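Local coordinates for putative sugar isomerase (Parabacteroides distasonis, PDB 3LMZ), which is probably a sugar isomerase of the xylose isomerase-like TIM-barrel family, interconverting sugars, though its substrate is not established, at residues F18-F30 / G226-F240. Residues are numbered along the deposited sequence; the frame is centred on the assembly and turned at random. Where two conformers were deposited one is given.
Sequences FHLGMAGYTFVNF and GMCSLEYEKDMKDPF
T26 and Y232 carry the contact past the end of strands 19-22 and 227-230, the first and last strands of the TIM barrel, which pair in parallel and so close it. With OG1 beside the backbone N (chi1 -64°), the T26 hydroxyl accepts from Y232 N at 2.9 Å and donates to L230 O at 3.0 Å. A23 N reaches L230 O from the opposite face of its carbonyl plane, so two donors grip this one oxygen. Were T26 an alanine, Y232 N would probably lose its acceptor and L230 O one of its two donors, leaving the loop beyond the strands less firmly tied.

Packing is tight along the strands. G21 suits its place because any CB would run into S229 OG, which is hydrogen-bonded to Y78 OH. The loops pack closely too: M236, long and bendable, turns at chi3 to lay CE over the face of Y25, and F240 drives its ring edge onto a face of F30, planes at 70°.

The solvent side is the outer turn at N29 and K237. N29, polar and exposed, suits this turn, and its ND2 gives M236 O a straight bond (3.0 Å, 173°) from above the carbonyl plane. A water there joins T26 O, N29 N and M236 O; another, farther in, links Y25 N to E231 OE2. E231 and E233 both pair with K191, and E231 OE2 also bonds a citrate, probably from the crystallisation liquor, which may mark the sugar pocket at the C-terminal mouth of the barrel.

Strand 185-193 lies beside 227-230 in the barrel wall, M22 bonds through its backbone to Y46 and C48 on the far side of 19-22, and helices 32-41 and 240-256 cover the M22 side chain from outside.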
# COMPACT_ATOMS: atom_id res chain seq x y z
N PHE A 18 4.46 14.42 12.37
CA PHE A 18 3.14 14.51 11.81
C PHE A 18 2.29 13.28 12.13
O PHE A 18 2.80 12.24 12.53
CB PHE A 18 3.24 14.74 10.28
CG PHE A 18 3.66 13.51 9.53
CD1 PHE A 18 2.77 12.49 9.29
CD2 PHE A 18 4.95 13.36 9.13
CE1 PHE A 18 3.16 11.32 8.65
CE2 PHE A 18 5.33 12.11 8.43
CZ PHE A 18 4.43 11.17 8.23
N HIS A 19 0.99 13.39 11.88
CA HIS A 19 0.04 12.31 12.09
C HIS A 19 -0.65 11.97 10.75
O HIS A 19 -1.10 12.85 10.02
CB HIS A 19 -1.00 12.74 13.08
CG HIS A 19 -0.43 13.28 14.34
ND1 HIS A 19 0.02 12.45 15.34
CD2 HIS A 19 -0.18 14.55 14.75
CE1 HIS A 19 0.48 13.19 16.34
NE2 HIS A 19 0.38 14.47 16.00
N LEU A 20 -0.76 10.69 10.43
CA LEU A 20 -1.44 10.21 9.25
C LEU A 20 -2.96 10.24 9.45
O LEU A 20 -3.50 9.70 10.43
CB LEU A 20 -0.99 8.77 8.95
CG LEU A 20 -1.59 8.12 7.70
CD1 LEU A 20 -1.33 8.93 6.42
CD2 LEU A 20 -1.00 6.71 7.46
N GLY A 21 -3.66 10.84 8.49
CA GLY A 21 -5.12 10.88 8.52
C GLY A 21 -5.73 10.66 7.16
O GLY A 21 -5.04 10.37 6.17
N MSE A 22 -7.05 10.79 7.12
CA MSE A 22 -7.80 10.75 5.88
C MSE A 22 -8.66 12.00 5.75
O MSE A 22 -9.35 12.42 6.66
CB MSE A 22 -8.70 9.52 5.82
CG MSE A 22 -9.33 9.29 4.44
SE MSE A 22 -8.03 8.24 3.42
CE MSE A 22 -8.31 6.53 4.22
N ALA A 23 -8.61 12.53 4.54
CA ALA A 23 -9.42 13.67 4.15
C ALA A 23 -10.81 13.08 3.78
O ALA A 23 -10.88 12.02 3.12
CB ALA A 23 -8.73 14.38 2.90
N GLY A 24 -11.90 13.73 4.20
CA GLY A 24 -13.21 13.14 4.02
C GLY A 24 -13.65 12.99 2.56
O GLY A 24 -14.39 12.02 2.24
N TYR A 25 -13.23 13.88 1.67
CA TYR A 25 -13.62 13.79 0.26
C TYR A 25 -13.22 12.46 -0.38
O TYR A 25 -13.85 12.01 -1.35
CB TYR A 25 -13.08 14.97 -0.53
CG TYR A 25 -13.55 15.07 -1.94
CD1 TYR A 25 -14.87 15.39 -2.21
CD2 TYR A 25 -12.67 14.92 -3.01
CE1 TYR A 25 -15.31 15.54 -3.53
CE2 TYR A 25 -13.09 15.11 -4.31
CZ TYR A 25 -14.45 15.39 -4.54
OH TYR A 25 -14.98 15.62 -5.81
N THR A 26 -12.15 11.84 0.15
CA THR A 26 -11.81 10.50 -0.33
C THR A 26 -13.04 9.57 -0.39
O THR A 26 -13.15 8.70 -1.26
CB THR A 26 -10.73 9.91 0.53
OG1 THR A 26 -9.56 10.70 0.40
CG2 THR A 26 -10.41 8.46 0.16
N PHE A 27 -13.93 9.72 0.64
CA PHE A 27 -15.11 8.90 0.82
C PHE A 27 -16.39 9.67 0.49
O PHE A 27 -17.45 9.32 0.98
CB PHE A 27 -15.10 8.38 2.27
CG PHE A 27 -14.05 7.36 2.53
CD1 PHE A 27 -14.24 6.03 2.17
CD2 PHE A 27 -12.82 7.72 3.05
CE1 PHE A 27 -13.25 5.08 2.37
CE2 PHE A 27 -11.83 6.76 3.24
CZ PHE A 27 -12.04 5.48 2.87
N VAL A 28 -16.37 10.57 -0.50
CA VAL A 28 -17.58 11.31 -0.87
C VAL A 28 -18.71 10.39 -1.31
O VAL A 28 -19.87 10.72 -1.11
CB VAL A 28 -17.28 12.36 -1.97
CG1 VAL A 28 -16.82 11.70 -3.31
CG2 VAL A 28 -18.49 13.32 -2.20
N ASN A 29 -18.38 9.23 -1.89
CA ASN A 29 -19.37 8.30 -2.37
C ASN A 29 -19.80 7.21 -1.36
O ASN A 29 -20.58 6.29 -1.71
CB ASN A 29 -18.91 7.65 -3.69
CG ASN A 29 -18.87 8.65 -4.85
OD1 ASN A 29 -19.78 9.47 -4.97
ND2 ASN A 29 -17.83 8.62 -5.65
N PHE A 30 -19.28 7.30 -0.11
CA PHE A 30 -19.47 6.31 0.92
C PHE A 30 -19.95 6.88 2.23
O PHE A 30 -19.65 8.04 2.56
CB PHE A 30 -18.19 5.50 1.11
CG PHE A 30 -17.80 4.80 -0.17
CD1 PHE A 30 -18.43 3.63 -0.56
CD2 PHE A 30 -16.99 5.43 -1.07
CE1 PHE A 30 -18.16 3.01 -1.78
CE2 PHE A 30 -16.71 4.85 -2.30
CZ PHE A 30 -17.31 3.62 -2.67
N GLY A 226 1.09 18.78 12.43
CA GLY A 226 -0.27 18.56 11.98
C GLY A 226 -0.46 17.23 11.32
O GLY A 226 0.34 16.28 11.47
N MSE A 227 -1.59 17.14 10.62
CA MSE A 227 -2.00 15.91 9.98
C MSE A 227 -1.64 15.99 8.50
O MSE A 227 -1.66 17.02 7.86
CB MSE A 227 -3.51 15.65 10.06
CG MSE A 227 -3.95 14.98 11.35
SE MSE A 227 -3.43 16.07 12.89
CE MSE A 227 -4.24 15.00 14.25
N CYS A 228 -1.30 14.81 7.99
CA CYS A 228 -1.06 14.55 6.56
C CYS A 228 -2.22 13.62 6.26
O CYS A 228 -2.23 12.47 6.69
CB CYS A 228 0.27 13.81 6.36
SG CYS A 228 1.77 14.63 6.84
N SER A 229 -3.21 14.17 5.55
CA SER A 229 -4.50 13.54 5.31
C SER A 229 -4.63 13.15 3.84
O SER A 229 -4.49 13.99 2.94
CB SER A 229 -5.60 14.49 5.73
OG SER A 229 -5.61 14.46 7.16
N LEU A 230 -4.79 11.86 3.59
CA LEU A 230 -4.90 11.39 2.23
C LEU A 230 -6.19 11.80 1.59
O LEU A 230 -7.27 11.55 2.10
CB LEU A 230 -4.74 9.85 2.14
CG LEU A 230 -4.98 9.22 0.77
CD1 LEU A 230 -3.95 9.66 -0.24
CD2 LEU A 230 -5.09 7.66 0.86
N GLU A 231 -6.07 12.50 0.47
CA GLU A 231 -7.23 12.90 -0.34
C GLU A 231 -7.09 12.23 -1.69
O GLU A 231 -6.41 12.70 -2.61
CB GLU A 231 -7.35 14.41 -0.46
CG GLU A 231 -8.65 14.83 -1.10
CD GLU A 231 -8.90 16.32 -0.99
OE1 GLU A 231 -8.04 17.11 -1.50
OE2 GLU A 231 -9.94 16.68 -0.43
N TYR A 232 -7.70 11.06 -1.79
CA TYR A 232 -7.56 10.18 -2.95
C TYR A 232 -8.66 10.40 -3.97
O TYR A 232 -9.83 10.17 -3.68
CB TYR A 232 -7.55 8.69 -2.54
CG TYR A 232 -7.10 7.80 -3.64
CD1 TYR A 232 -5.79 7.83 -4.04
CD2 TYR A 232 -7.95 6.94 -4.26
CE1 TYR A 232 -5.34 7.02 -5.14
CE2 TYR A 232 -7.51 6.09 -5.32
CZ TYR A 232 -6.22 6.18 -5.77
OH TYR A 232 -5.79 5.36 -6.80
N GLU A 233 -8.30 10.94 -5.16
CA GLU A 233 -9.26 11.43 -6.16
C GLU A 233 -9.13 10.71 -7.48
O GLU A 233 -9.17 11.26 -8.56
CB GLU A 233 -9.07 12.94 -6.38
CG GLU A 233 -9.15 13.74 -5.07
CD GLU A 233 -8.77 15.23 -5.15
OE1 GLU A 233 -7.77 15.68 -5.86
OE2 GLU A 233 -9.47 15.94 -4.39
N LYS A 234 -8.94 9.43 -7.40
CA LYS A 234 -8.93 8.52 -8.53
C LYS A 234 -9.88 7.38 -8.21
O LYS A 234 -10.01 6.99 -7.03
CB LYS A 234 -7.52 8.00 -8.71
CG LYS A 234 -7.39 6.83 -9.72
CD LYS A 234 -5.97 6.50 -10.04
CE LYS A 234 -5.83 5.28 -11.01
NZ LYS A 234 -4.39 5.12 -11.42
N ASP A 235 -10.60 6.83 -9.19
CA ASP A 235 -11.49 5.70 -9.02
C ASP A 235 -12.50 5.91 -7.86
O ASP A 235 -12.71 5.05 -7.02
CB ASP A 235 -10.69 4.43 -8.77
CG ASP A 235 -9.87 4.02 -9.97
OD1 ASP A 235 -10.26 4.29 -11.14
OD2 ASP A 235 -8.81 3.40 -9.76
N MSE A 236 -13.04 7.13 -7.75
CA MSE A 236 -13.75 7.52 -6.55
C MSE A 236 -15.05 6.74 -6.30
O MSE A 236 -15.54 6.76 -5.18
CB MSE A 236 -14.05 9.04 -6.54
CG MSE A 236 -12.78 9.88 -6.61
SE MSE A 236 -13.06 11.70 -6.15
CE MSE A 236 -13.04 11.47 -4.24
N LYS A 237 -15.59 6.03 -7.30
CA LYS A 237 -16.70 5.11 -7.07
C LYS A 237 -16.28 3.74 -6.51
O LYS A 237 -17.14 2.96 -6.07
CB LYS A 237 -17.51 4.91 -8.35
CG LYS A 237 -18.13 6.18 -8.82
CD LYS A 237 -18.83 6.02 -10.19
CE LYS A 237 -17.88 6.18 -11.36
NZ LYS A 237 -17.79 7.64 -11.79
N ASP A 238 -14.99 3.42 -6.57
CA ASP A 238 -14.42 2.17 -6.01
C ASP A 238 -12.94 2.34 -5.69
O ASP A 238 -12.10 1.76 -6.35
CB ASP A 238 -14.69 0.98 -6.96
CG ASP A 238 -14.26 -0.35 -6.38
OD1 ASP A 238 -14.02 -0.44 -5.17
OD2 ASP A 238 -14.15 -1.33 -7.17
N PRO A 239 -12.64 3.20 -4.70
CA PRO A 239 -11.27 3.68 -4.52
C PRO A 239 -10.36 2.83 -3.59
O PRO A 239 -9.19 3.17 -3.33
CB PRO A 239 -11.52 5.05 -3.87
CG PRO A 239 -12.74 4.83 -2.99
CD PRO A 239 -13.62 3.99 -3.89
N PHE A 240 -10.97 1.78 -3.00
CA PHE A 240 -10.38 1.10 -1.85
C PHE A 240 -8.96 0.58 -2.18
O PHE A 240 -8.00 0.77 -1.37
CB PHE A 240 -11.30 -0.01 -1.36
CG PHE A 240 -12.62 0.53 -0.92
CD1 PHE A 240 -12.78 1.08 0.33
CD2 PHE A 240 -13.69 0.57 -1.81
CE1 PHE A 240 -14.01 1.64 0.69
CE2 PHE A 240 -14.91 1.14 -1.47
CZ PHE A 240 -15.07 1.64 -0.20
O HOH W 1 -11.64 16.47 1.82
O HOH W 2 -15.61 8.17 -2.69
O HOH W 3 -11.68 8.13 -3.55